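Long-range contacts in imelysin (Bacteroides ovatus ATCC 8483, PDB 3OYV), which probably takes part in bacterial iron uptake as a metal-binding imelysin of the outer membrane: residues Pro11-Asp15 against Phe349-Lys353; Ala69-Ser73 against Ile220-Ala224; Tyr111-Tyr117 against Trp305-Gln309. All coordinates share one frame; numbering follows the deposited sequence.

Contact 1 of 3, residues Pro11-Asp15 against Phe349-Lys353; sequences PANID and FLLYK. With GOL (glycerol), chain E.
Asp15 and Lys353 bring the two backbones nearest, their CA atoms 8.6 Å apart, where the irregular N-terminal chain passes the junction of helix 343-351 and the short antiparallel pair 352-353/356-357. Side chains and a bound glycerol therefore bridge the gap in this mostly helical fold. Lys353 does the polar work: CG lies anti to the backbone N (chi1 -176°) and the chain stays extended to its tip, which carries NZ across to the loop. NZ makes a salt bridge with Asp15 OD1 (2.7 Å), approaching on the syn side but 20° out of the carboxylate plane, and also donates to Asn13 OD1 (2.9 Å), tilted from that carbonyl's plane. A water takes a hydrogen from Asn13 ND2, gives one to Asp15 OD2 and receives a weak bond from NZ, so it ties the three polar ends together. Cut back to an alanine, Lys353 would probably leave the Asp15 carboxylate without this counter-charge and the Asn13 amide freer to turn. Deeper in, away from this solvent-facing cluster, the buried Phe349 ring meets the same loop. Ala12 O sits at the ring's edge, 3.4 Å from Phe349 CZ, and Ile14 CG2 comes obliquely to Phe349 CE1 at 3.9 Å. Glycerol, probably from the crystallisation liquor, lies over one face with its C1 3.3 Å from Phe349 CD2. Arg358 adds a second clamp, its guanidinium group donating to Ile14 O and Phe349 O as well as bonding to the glycerol. The glycerol spans both segments: O3 accepts from Ile14 N at 3.1 Å and donates to Ala12 O, while O1 donates to Tyr352 O with 2.7 Å between the oxygens.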
loop_
_atom_site.group_PDB
_atom_site.type_symbol
_atom_site.label_atom_id
_atom_site.label_comp_id
_atom_site.label_asym_id
_atom_site.label_seq_id
_atom_site.Cartn_x
_atom_site.Cartn_y
_atom_site.Cartn_z
ATOM N N PRO A 11 2.864 20.595 12.006
ATOM C CA PRO A 11 1.644 19.872 11.600
ATOM C C PRO A 11 0.931 20.386 10.365
ATOM O O PRO A 11 0.052 19.677 9.815
ATOM C CB PRO A 11 0.674 20.094 12.778
ATOM C CG PRO A 11 1.487 20.628 13.891
ATOM C CD PRO A 11 2.624 21.363 13.247
ATOM N N ALA A 12 1.279 21.583 9.913
ATOM C CA ALA A 12 0.643 22.144 8.714
ATOM C C ALA A 12 -0.887 22.116 8.776
ATOM O O ALA A 12 -1.562 21.560 7.899
ATOM C CB ALA A 12 1.142 21.382 7.487
ATOM N N ASN A 13 -1.439 22.746 9.797
ATOM C CA ASN A 13 -2.875 22.881 9.978
ATOM C C ASN A 13 -3.474 23.805 8.909
ATOM O O ASN A 13 -2.987 24.913 8.709
ATOM C CB ASN A 13 -3.180 23.505 11.349
ATOM C CG ASN A 13 -4.666 23.597 11.620
ATOM O OD1 ASN A 13 -5.310 22.589 11.919
ATOM N ND2 ASN A 13 -5.220 24.812 11.545
ATOM N N ILE A 14 -4.533 23.360 8.254
ATOM C CA ILE A 14 -5.311 24.229 7.380
ATOM C C ILE A 14 -6.724 23.677 7.311
ATOM O O ILE A 14 -6.909 22.463 7.381
ATOM C CB ILE A 14 -4.636 24.344 6.010
ATOM C CG1 ILE A 14 -5.365 25.352 5.140
ATOM C CG2 ILE A 14 -4.535 22.944 5.323
ATOM C CD1 ILE A 14 -4.571 25.731 3.870
ATOM N N ASP A 15 -7.716 24.548 7.207
ATOM C CA ASP A 15 -9.081 24.135 6.961
ATOM C C ASP A 15 -9.552 24.673 5.616
ATOM O O ASP A 15 -9.050 25.693 5.137
ATOM C CB ASP A 15 -10.007 24.634 8.066
ATOM C CG ASP A 15 -9.636 24.091 9.434
ATOM O OD1 ASP A 15 -9.531 22.859 9.565
ATOM O OD2 ASP A 15 -9.467 24.899 10.378
ATOM N N PHE A 349 -4.611 13.923 3.212
ATOM C CA PHE A 349 -4.488 15.228 3.909
ATOM C C PHE A 349 -5.595 16.196 3.489
ATOM O O PHE A 349 -6.131 16.935 4.302
ATOM C CB PHE A 349 -3.114 15.803 3.557
ATOM C CG PHE A 349 -2.809 17.164 4.147
ATOM C CD1 PHE A 349 -3.260 18.319 3.554
ATOM C CD2 PHE A 349 -1.945 17.285 5.212
ATOM C CE1 PHE A 349 -2.946 19.547 4.101
ATOM C CE2 PHE A 349 -1.612 18.526 5.730
ATOM C CZ PHE A 349 -2.131 19.640 5.185
ATOM N N LEU A 350 -5.898 16.177 2.200
ATOM C CA LEU A 350 -6.887 17.067 1.581
ATOM C C LEU A 350 -8.325 16.686 1.874
ATOM O O LEU A 350 -9.219 17.527 1.743
ATOM C CB LEU A 350 -6.620 17.147 0.068
ATOM C CG LEU A 350 -5.293 17.806 -0.375
ATOM C CD1 LEU A 350 -5.034 17.562 -1.882
ATOM C CD2 LEU A 350 -5.239 19.310 0.002
ATOM N N LEU A 351 -8.548 15.433 2.301
ATOM C CA LEU A 351 -9.878 14.906 2.539
ATOM C C LEU A 351 -10.269 14.755 4.011
ATOM O O LEU A 351 -11.455 14.745 4.328
ATOM C CB LEU A 351 -10.060 13.552 1.836
ATOM C CG LEU A 351 -10.089 13.586 0.319
ATOM C CD1 LEU A 351 -10.150 12.152 -0.223
ATOM C CD2 LEU A 351 -11.279 14.435 -0.185
ATOM N N TYR A 352 -9.272 14.561 4.880
ATOM C CA TYR A 352 -9.477 14.230 6.274
ATOM C C TYR A 352 -8.791 15.202 7.220
ATOM O O TYR A 352 -7.747 15.776 6.872
ATOM C CB TYR A 352 -8.878 12.870 6.566
ATOM C CG TYR A 352 -9.576 11.671 5.986
ATOM C CD1 TYR A 352 -10.567 11.018 6.684
ATOM C CD2 TYR A 352 -9.166 11.135 4.760
ATOM C CE1 TYR A 352 -11.147 9.860 6.174
ATOM C CE2 TYR A 352 -9.759 10.009 4.238
ATOM C CZ TYR A 352 -10.730 9.359 4.959
ATOM O OH TYR A 352 -11.264 8.212 4.425
ATOM N N LYS A 353 -9.358 15.319 8.412
ATOM C CA LYS A 353 -8.654 15.968 9.487
ATOM C C LYS A 353 -8.977 15.251 10.790
ATOM O O LYS A 353 -10.144 15.086 11.149
ATOM C CB LYS A 353 -9.049 17.431 9.522
ATOM C CG LYS A 353 -8.267 18.203 10.589
ATOM C CD LYS A 353 -8.559 19.664 10.570
ATOM C CE LYS A 353 -7.625 20.418 11.484
ATOM N NZ LYS A 353 -8.050 21.843 11.607
HETATM C C1 GOL E . -4.169 17.106 7.596
HETATM O O1 GOL E . -5.448 16.700 8.058
HETATM C C2 GOL E . -3.420 17.975 8.635
HETATM O O2 GOL E . -3.218 17.205 9.841
HETATM C C3 GOL E . -4.199 19.238 9.085
HETATM O O3 GOL E . -4.379 20.273 8.099
HETATM O O HOH W 1 -7.616 24.882 12.644
#

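Contact 2 of 3, residues Ala69-Ser73 against Ile220-Ala224; sequences ASALS and INTDA
Two helix N-termini meet here, the start of helix 71-102 against the start of helix 223-261, and an aspartate of one receives a backbone N-H of the other. Ser70 and Thr222 are the respective N-caps. Ser70 OG accepts from Ser73 N at 2.9 Å, and Thr222 OG1 takes Val225 N. Asp223 sets CG beside its own backbone N (chi1 -74°), which turns OD1 toward Ala71. Ala71 N, in the first turn, points across the contact and donates to Asp223 OD1 (2.9 Å, N-H...O angle 166°). This nearly straight bond reaches the oxygen from above the carboxylate plane, 36° out of it. The Ala71 methyl lies against the same oxygen, with CB 3.4 Å from Asp223 OD1. Sitting at the starts of two helices, the carboxylate probably gains from both dipoles. Apolar contact is modest: Leu72 CD1 rests on Asn221 CB at 3.9 Å, while the amide of Asn221 turns to Asn216, to which ND2 donates. Leu72 also reaches Ile213 of helix 189-214, which joins that helix to this surface corner. Between the segments a water accepts from Leu72 N at 3.0 Å and donates to Asn221 O and to Asp223 OD1, the latter 2.7 Å away.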
loop_
_atom_site.group_PDB
_atom_site.type_symbol
_atom_site.label_atom_id
_atom_site.label_comp_id
_atom_site.label_asym_id
_atom_site.label_seq_id
_atom_site.Cartn_x
_atom_site.Cartn_y
_atom_site.Cartn_z
ATOM N N ALA A 69 15.167 -16.523 -13.879
ATOM C CA ALA A 69 15.529 -17.609 -14.775
ATOM C C ALA A 69 14.937 -18.962 -14.372
ATOM O O ALA A 69 15.170 -19.961 -15.070
ATOM C CB ALA A 69 17.067 -17.724 -14.842
ATOM N N SER A 70 14.202 -18.979 -13.256
ATOM C CA SER A 70 13.623 -20.206 -12.747
ATOM C C SER A 70 12.415 -19.860 -11.913
ATOM O O SER A 70 12.288 -18.731 -11.432
ATOM C CB SER A 70 14.649 -20.967 -11.881
ATOM O OG SER A 70 14.927 -20.270 -10.683
ATOM N N ALA A 71 11.559 -20.845 -11.684
ATOM C CA ALA A 71 10.457 -20.635 -10.758
ATOM C C ALA A 71 10.975 -20.403 -9.339
ATOM O O ALA A 71 10.396 -19.628 -8.585
ATOM C CB ALA A 71 9.449 -21.811 -10.805
ATOM N N LEU A 72 12.066 -21.079 -8.957
ATOM C CA LEU A 72 12.681 -20.838 -7.661
ATOM C C LEU A 72 13.046 -19.373 -7.488
ATOM O O LEU A 72 12.776 -18.804 -6.440
ATOM C CB LEU A 72 13.908 -21.731 -7.441
ATOM C CG LEU A 72 14.689 -21.477 -6.160
ATOM C CD1 LEU A 72 13.801 -21.660 -4.952
ATOM C CD2 LEU A 72 15.936 -22.359 -6.071
ATOM N N SER A 73 13.667 -18.763 -8.497
ATOM C CA SER A 73 14.032 -17.346 -8.427
ATOM C C SER A 73 12.797 -16.461 -8.190
ATOM O O SER A 73 12.806 -15.534 -7.361
ATOM C CB SER A 73 14.713 -16.932 -9.728
ATOM O OG SER A 73 15.151 -15.590 -9.663
ATOM N N ILE A 220 11.089 -29.450 -3.505
ATOM C CA ILE A 220 9.995 -28.536 -3.818
ATOM C C ILE A 220 10.448 -27.268 -4.515
ATOM O O ILE A 220 9.717 -26.287 -4.509
ATOM C CB ILE A 220 9.134 -28.190 -2.594
ATOM C CG1 ILE A 220 9.956 -27.533 -1.474
ATOM C CG2 ILE A 220 8.435 -29.443 -2.085
ATOM C CD1 ILE A 220 9.091 -26.813 -0.465
ATOM N N ASN A 221 11.610 -27.287 -5.152
ATOM C CA ASN A 221 12.073 -26.087 -5.829
ATOM C C ASN A 221 12.286 -26.197 -7.330
ATOM O O ASN A 221 12.846 -25.298 -7.943
ATOM C CB ASN A 221 13.274 -25.485 -5.131
ATOM C CG ASN A 221 14.506 -26.347 -5.207
ATOM O OD1 ASN A 221 14.612 -27.284 -6.031
ATOM N ND2 ASN A 221 15.481 -26.022 -4.357
ATOM N N THR A 222 11.819 -27.296 -7.912
ATOM C CA THR A 222 11.830 -27.476 -9.344
ATOM C C THR A 222 10.791 -26.595 -10.015
ATOM O O THR A 222 9.804 -26.221 -9.396
ATOM C CB THR A 222 11.552 -28.946 -9.715
ATOM O OG1 THR A 222 10.253 -29.313 -9.232
ATOM C CG2 THR A 222 12.659 -29.901 -9.141
ATOM N N ASP A 223 10.980 -26.329 -11.300
ATOM C CA ASP A 223 9.904 -25.688 -12.072
ATOM C C ASP A 223 8.628 -26.540 -12.069
ATOM O O ASP A 223 7.509 -26.011 -12.041
ATOM C CB ASP A 223 10.343 -25.400 -13.510
ATOM C CG ASP A 223 11.308 -24.222 -13.632
ATOM O OD1 ASP A 223 11.691 -23.601 -12.625
ATOM O OD2 ASP A 223 11.668 -23.911 -14.797
ATOM N N ALA A 224 8.749 -27.868 -12.068
ATOM C CA ALA A 224 7.542 -28.689 -12.052
ATOM C C ALA A 224 6.698 -28.414 -10.807
ATOM O O ALA A 224 5.474 -28.356 -10.860
ATOM C CB ALA A 224 7.892 -30.191 -12.126
HETATM O O HOH W 2 12.915 -23.638 -10.212
#

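Contact 3 of 3, residues Tyr111-Tyr117 against Trp305-Gln309; sequences YAVESWY and WPLDQ
Trp305 holds CG opposite its backbone N (chi1 -178°), which swings the indole across to the loop 111-117, while Tyr117 has CG beside its own backbone N and sends its ring out to meet it. This is loop-to-loop packing centred on one indole. Its NE1 donates to Ala112 O (3.0 Å, N-H...O angle 171°), in the indole plane but well above the plane of the carbonyl. Glu114 CA lies over one face, 3.7 Å from the centroid of the five-membered ring, a CH-pi contact supplied by the type II turn Val113-Trp116. The far edge of the indole points at the Tyr117 face in an offset edge-to-face pair, planes at 74° and centroids 5.4 Å apart. Tyr117 OH in turn donates to Gln309 OE1 at 2.7 Å, the amide lying nearly coplanar with the phenol ring, and Leu307 CD1 touches OH at 3.6 Å. A water accepts from Trp116 NE1 and lies close to Tyr111 O and Gln309 OE1. Glu114 reaches elsewhere: OE2 bonds to Lys93, and its modelled link to an unidentified ligand is doubtful, since Glu114 is built in two conformers. Helix 343-351 backs the indole and the phenol, with His345 edge-to-face with Trp305 and Phe349 with Tyr117; helices 71-102 and 121-137 pack on Val113, and the backbone of Tyr117 bonds to Gly355 between strands 352-353 and 356-357.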
loop_
_atom_site.group_PDB
_atom_site.type_symbol
_atom_site.label_atom_id
_atom_site.label_comp_id
_atom_site.label_asym_id
_atom_site.label_seq_id
_atom_site.Cartn_x
_atom_site.Cartn_y
_atom_site.Cartn_z
ATOM N N TYR A 111 2.999 12.742 14.768
ATOM C CA TYR A 111 2.913 13.222 13.387
ATOM C C TYR A 111 3.660 12.354 12.392
ATOM O O TYR A 111 3.565 12.586 11.184
ATOM C CB TYR A 111 3.318 14.701 13.306
ATOM C CG TYR A 111 2.284 15.583 13.964
ATOM C CD1 TYR A 111 1.165 15.990 13.269
ATOM C CD2 TYR A 111 2.407 15.992 15.285
ATOM C CE1 TYR A 111 0.189 16.770 13.877
ATOM C CE2 TYR A 111 1.442 16.772 15.909
ATOM C CZ TYR A 111 0.333 17.162 15.200
ATOM O OH TYR A 111 -0.639 17.924 15.788
ATOM N N ALA A 112 4.347 11.319 12.887
ATOM C CA ALA A 112 5.057 10.365 12.036
ATOM C C ALA A 112 4.194 9.181 11.581
ATOM O O ALA A 112 4.651 8.388 10.779
ATOM C CB ALA A 112 6.307 9.831 12.771
ATOM N N VAL A 113 3.011 9.026 12.180
ATOM C CA VAL A 113 2.186 7.833 11.954
ATOM C C VAL A 113 1.525 7.836 10.558
ATOM O O VAL A 113 0.614 8.630 10.285
ATOM C CB VAL A 113 1.120 7.703 13.050
ATOM C CG1 VAL A 113 0.157 6.515 12.786
ATOM C CG2 VAL A 113 1.796 7.514 14.443
ATOM N N GLU A 114 1.939 6.906 9.703
ATOM C CA GLU A 114 1.368 6.760 8.374
ATOM C C GLU A 114 -0.118 6.413 8.454
ATOM O O GLU A 114 -0.507 5.468 9.131
ATOM C CB GLU A 114 2.115 5.654 7.615
ATOM C CG GLU A 114 1.429 5.194 6.311
ATOM C CD GLU A 114 2.018 3.906 5.744
ATOM O OE1 GLU A 114 3.256 3.783 5.720
ATOM O OE2 GLU A 114 1.241 3.012 5.305
ATOM N N SER A 115 -0.946 7.176 7.757
ATOM C CA SER A 115 -2.408 7.031 7.692
ATOM C C SER A 115 -3.133 7.552 8.950
ATOM O O SER A 115 -4.314 7.252 9.175
ATOM C CB SER A 115 -2.871 5.621 7.338
ATOM O OG SER A 115 -2.511 5.274 6.020
ATOM N N TRP A 116 -2.486 8.411 9.752
ATOM C CA TRP A 116 -3.176 8.942 10.912
ATOM C C TRP A 116 -4.259 9.953 10.570
ATOM O O TRP A 116 -5.188 10.124 11.336
ATOM C CB TRP A 116 -2.201 9.549 11.913
ATOM C CG TRP A 116 -1.730 10.986 11.665
ATOM C CD1 TRP A 116 -0.590 11.376 11.025
ATOM C CD2 TRP A 116 -2.388 12.199 12.062
ATOM N NE1 TRP A 116 -0.483 12.746 11.012
ATOM C CE2 TRP A 116 -1.560 13.270 11.663
ATOM C CE3 TRP A 116 -3.568 12.477 12.749
ATOM C CZ2 TRP A 116 -1.912 14.611 11.882
ATOM C CZ3 TRP A 116 -3.901 13.806 13.001
ATOM C CH2 TRP A 116 -3.068 14.847 12.574
ATOM N N TYR A 117 -4.149 10.643 9.421
ATOM C CA TYR A 117 -5.085 11.705 9.161
ATOM C C TYR A 117 -6.500 11.160 9.180
ATOM O O TYR A 117 -7.434 11.843 9.592
ATOM C CB TYR A 117 -4.876 12.367 7.813
ATOM C CG TYR A 117 -3.527 12.920 7.475
ATOM C CD1 TYR A 117 -2.767 13.637 8.392
ATOM C CD2 TYR A 117 -2.997 12.744 6.221
ATOM C CE1 TYR A 117 -1.549 14.166 8.029
ATOM C CE2 TYR A 117 -1.792 13.297 5.838
ATOM C CZ TYR A 117 -1.055 13.996 6.758
ATOM O OH TYR A 117 0.161 14.512 6.358
ATOM N N TRP A 305 5.415 8.764 2.212
ATOM C CA TRP A 305 5.156 9.156 3.593
ATOM C C TRP A 305 6.514 9.233 4.283
ATOM O O TRP A 305 7.291 8.306 4.153
ATOM C CB TRP A 305 4.235 8.164 4.323
ATOM C CG TRP A 305 3.963 8.625 5.709
ATOM C CD1 TRP A 305 4.593 8.226 6.849
ATOM C CD2 TRP A 305 3.082 9.674 6.088
ATOM N NE1 TRP A 305 4.111 8.909 7.913
ATOM C CE2 TRP A 305 3.179 9.812 7.477
ATOM C CE3 TRP A 305 2.178 10.477 5.392
ATOM C CZ2 TRP A 305 2.433 10.738 8.184
ATOM C CZ3 TRP A 305 1.441 11.399 6.084
ATOM C CH2 TRP A 305 1.556 11.527 7.471
ATOM N N PRO A 306 6.812 10.322 5.002
ATOM C CA PRO A 306 6.031 11.520 5.283
ATOM C C PRO A 306 5.918 12.454 4.085
ATOM O O PRO A 306 6.550 12.232 3.072
ATOM C CB PRO A 306 6.817 12.194 6.413
ATOM C CG PRO A 306 8.176 11.776 6.211
ATOM C CD PRO A 306 8.113 10.358 5.705
ATOM N N LEU A 307 5.088 13.469 4.239
ATOM C CA LEU A 307 4.850 14.480 3.231
ATOM C C LEU A 307 5.583 15.769 3.600
ATOM O O LEU A 307 5.938 15.973 4.755
ATOM C CB LEU A 307 3.358 14.804 3.145
ATOM C CG LEU A 307 2.438 13.611 2.858
ATOM C CD1 LEU A 307 0.975 14.029 2.875
ATOM C CD2 LEU A 307 2.826 12.951 1.525
ATOM N N ASP A 308 5.726 16.654 2.614
ATOM C CA ASP A 308 6.127 18.042 2.872
ATOM C C ASP A 308 4.816 18.800 3.111
ATOM O O ASP A 308 4.235 19.397 2.198
ATOM C CB ASP A 308 6.916 18.630 1.711
ATOM C CG ASP A 308 7.485 20.003 2.030
ATOM O OD1 ASP A 308 7.028 20.629 3.019
ATOM O OD2 ASP A 308 8.376 20.426 1.271
ATOM N N GLN A 309 4.324 18.728 4.337
ATOM C CA GLN A 309 3.005 19.244 4.658
ATOM C C GLN A 309 2.953 20.770 4.522
ATOM O O GLN A 309 1.969 21.334 4.021
ATOM C CB GLN A 309 2.578 18.785 6.034
ATOM C CG GLN A 309 2.560 17.265 6.221
ATOM C CD GLN A 309 2.316 16.883 7.670
ATOM O OE1 GLN A 309 1.286 16.253 8.028
ATOM N NE2 GLN A 309 3.258 17.287 8.544
HETATM O O HOH W 3 1.644 14.355 10.081
#

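Overall arrangement
Contacts 1 and 3 form one continuous region, their centres about 11 Å apart, and both join the early part of the chain to the late part. They touch directly, Ala12 CB lying 3.3 Å from Gln309 CB. Helix 343-351 serves both; its His345 and Glu348 fit the GxHxxE motif of the imelysin family, immediately before Phe349. The unidentified ligand at Glu114 and the glycerol, its nearest atom about 4 Å from the Trp116 side chain, are consistent with a pocket nearby, though both probably come from crystallisation liquor. Contact 2 stands apart, at the other end of the molecule, its centre about 49 Å from that of contact 1 and about 40 Å from that of contact 3.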